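Local coordinates for putative periplasmic protein (Wolinella succinogenes, PDB 3KN3) that is probably the periplasmic substrate-binding component of an ABC-type tungstate transporter, with a two-lobed fold that has been seen to bind glutathione, at residues Ala106-Glu111 against Glu136-Ile141. Numbering follows the deposited sequence.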
loop_
_atom_site.group_PDB
_atom_site.type_symbol
_atom_site.label_atom_id
_atom_site.label_comp_id
_atom_site.label_asym_id
_atom_site.label_seq_id
_atom_site.Cartn_x
_atom_site.Cartn_y
_atom_site.Cartn_z
ATOM N N ALA A 106 -16.844 5.346 12.175
ATOM C CA ALA A 106 -17.543 4.369 11.360
ATOM C C ALA A 106 -17.350 2.943 11.892
ATOM O O ALA A 106 -18.312 2.199 12.014
ATOM C CB ALA A 106 -17.092 4.463 9.932
ATOM N N PHE A 107 -16.114 2.568 12.204
ATOM C CA PHE A 107 -15.862 1.241 12.744
ATOM C C PHE A 107 -16.594 0.991 14.067
ATOM O O PHE A 107 -17.175 -0.078 14.258
ATOM C CB PHE A 107 -14.367 0.951 12.874
ATOM C CG PHE A 107 -13.722 0.528 11.589
ATOM C CD1 PHE A 107 -14.252 0.931 10.368
ATOM C CD2 PHE A 107 -12.567 -0.243 11.595
ATOM C CE1 PHE A 107 -13.659 0.562 9.190
ATOM C CE2 PHE A 107 -11.947 -0.604 10.412
ATOM C CZ PHE A 107 -12.502 -0.220 9.205
ATOM N N LYS A 108 -16.578 1.975 14.964
ATOM C CA LYS A 108 -17.377 1.905 16.191
ATOM C C LYS A 108 -18.841 1.651 15.869
ATOM O O LYS A 108 -19.504 0.867 16.544
ATOM C CB LYS A 108 -17.248 3.200 16.998
ATOM C CG LYS A 108 -16.239 3.120 18.133
ATOM C CD LYS A 108 -15.402 4.393 18.268
ATOM C CE LYS A 108 -14.268 4.209 19.282
ATOM N NZ LYS A 108 -13.115 5.140 19.048
ATOM N N LEU A 109 -19.339 2.328 14.838
ATOM C CA LEU A 109 -20.724 2.193 14.434
ATOM C C LEU A 109 -20.988 0.791 13.899
ATOM O O LEU A 109 -22.007 0.183 14.191
ATOM C CB LEU A 109 -21.070 3.226 13.359
ATOM C CG LEU A 109 -22.562 3.278 13.000
ATOM C CD1 LEU A 109 -23.395 3.458 14.267
ATOM C CD2 LEU A 109 -22.854 4.388 11.983
ATOM N N ILE A 110 -20.058 0.306 13.092
ATOM C CA ILE A 110 -20.108 -1.032 12.542
ATOM C C ILE A 110 -20.219 -2.054 13.666
ATOM O O ILE A 110 -21.052 -2.955 13.620
ATOM C CB ILE A 110 -18.859 -1.312 11.678
ATOM C CG1 ILE A 110 -18.987 -0.606 10.331
ATOM C CG2 ILE A 110 -18.668 -2.787 11.459
ATOM C CD1 ILE A 110 -17.685 -0.511 9.556
ATOM N N GLU A 111 -19.394 -1.893 14.690
ATOM C CA GLU A 111 -19.468 -2.778 15.836
ATOM C C GLU A 111 -20.808 -2.666 16.557
ATOM O O GLU A 111 -21.491 -3.668 16.787
ATOM C CB GLU A 111 -18.333 -2.489 16.805
ATOM C CG GLU A 111 -18.234 -3.514 17.898
ATOM C CD GLU A 111 -17.128 -3.206 18.864
ATOM O OE1 GLU A 111 -16.962 -2.010 19.193
ATOM O OE2 GLU A 111 -16.429 -4.153 19.295
ATOM N N GLU A 136 -6.397 0.731 15.846
ATOM C CA GLU A 136 -6.455 2.177 16.054
ATOM C C GLU A 136 -7.865 2.633 16.417
ATOM O O GLU A 136 -8.043 3.550 17.215
ATOM C CB GLU A 136 -5.983 2.939 14.812
ATOM C CG GLU A 136 -4.501 2.787 14.471
ATOM C CD GLU A 136 -4.057 3.704 13.321
ATOM O OE1 GLU A 136 -4.534 4.863 13.256
ATOM O OE2 GLU A 136 -3.224 3.268 12.487
ATOM N N ALA A 137 -8.869 1.982 15.839
ATOM C CA ALA A 137 -10.242 2.438 15.990
ATOM C C ALA A 137 -10.896 1.952 17.275
ATOM O O ALA A 137 -11.595 2.715 17.946
ATOM C CB ALA A 137 -11.079 2.021 14.773
ATOM N N LEU A 138 -10.688 0.683 17.616
ATOM C CA LEU A 138 -11.348 0.118 18.790
ATOM C C LEU A 138 -10.368 -0.215 19.898
ATOM O O LEU A 138 -10.777 -0.514 21.014
ATOM C CB LEU A 138 -12.131 -1.155 18.433
ATOM C CG LEU A 138 -13.205 -1.109 17.351
ATOM C CD1 LEU A 138 -13.942 -2.436 17.306
ATOM C CD2 LEU A 138 -14.169 0.031 17.592
ATOM N N GLY A 139 -9.079 -0.204 19.581
ATOM C CA GLY A 139 -8.082 -0.724 20.499
ATOM C C GLY A 139 -7.995 -2.248 20.509
ATOM O O GLY A 139 -7.265 -2.831 21.308
ATOM N N LYS A 140 -8.738 -2.896 19.615
ATOM C CA LYS A 140 -8.705 -4.352 19.492
ATOM C C LYS A 140 -9.206 -4.802 18.121
ATOM O O LYS A 140 -9.997 -4.112 17.474
ATOM C CB LYS A 140 -9.554 -5.008 20.571
ATOM C CG LYS A 140 -11.015 -4.640 20.471
ATOM C CD LYS A 140 -11.880 -5.635 21.203
ATOM C CE LYS A 140 -13.360 -5.318 21.019
ATOM N NZ LYS A 140 -13.753 -5.310 19.582
ATOM N N ILE A 141 -8.738 -5.959 17.673
ATOM C CA ILE A 141 -9.280 -6.555 16.464
ATOM C C ILE A 141 -10.467 -7.404 16.853
ATOM O O ILE A 141 -10.341 -8.301 17.670
ATOM C CB ILE A 141 -8.262 -7.438 15.793
ATOM C CG1 ILE A 141 -6.868 -6.834 15.962
ATOM C CG2 ILE A 141 -8.656 -7.671 14.340
ATOM C CD1 ILE A 141 -6.299 -6.246 14.714
#
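One face of helix 103-113, through F107, K108 and E111, meets the C-terminal end of helix 125-138 and the loop that follows it. The backbones come nearest at F107 and A137, whose CA atoms lie 6.6 Å apart; G139, with positive phi (78°), ends the second helix, and the long K140 side chain then extends across to helix 103-113. F107 CB meets A137 CB at 3.9 Å, while the F107 ring leads away to meet W134. Beside this pair, L138 slides past K108 in the opposite direction, its CD2 3.8 Å from K108 CG. L138 also crosses E111 obliquely, with CD1 3.6 Å from E111 OE1. K108, bent at chi2, donates a hydrogen bond from NZ to A137 O, 3.1 Å, nearly along the C=O axis (165°). E111, extended beyond CG, meets K140 tip to tip: K140 NZ makes a salt bridge with E111 OE2 at 2.9 Å, from above the carboxylate plane. K140 also has a weak, long ion pair with E145, whose carboxylate is close to that of E111, so the lysine probably offsets this like-charge repulsion. L138 lies between the two lysine bonds; the carbonyl at a helix C-terminus would tend to attract the K108 ammonium, and the contact joins two helices within one lobe.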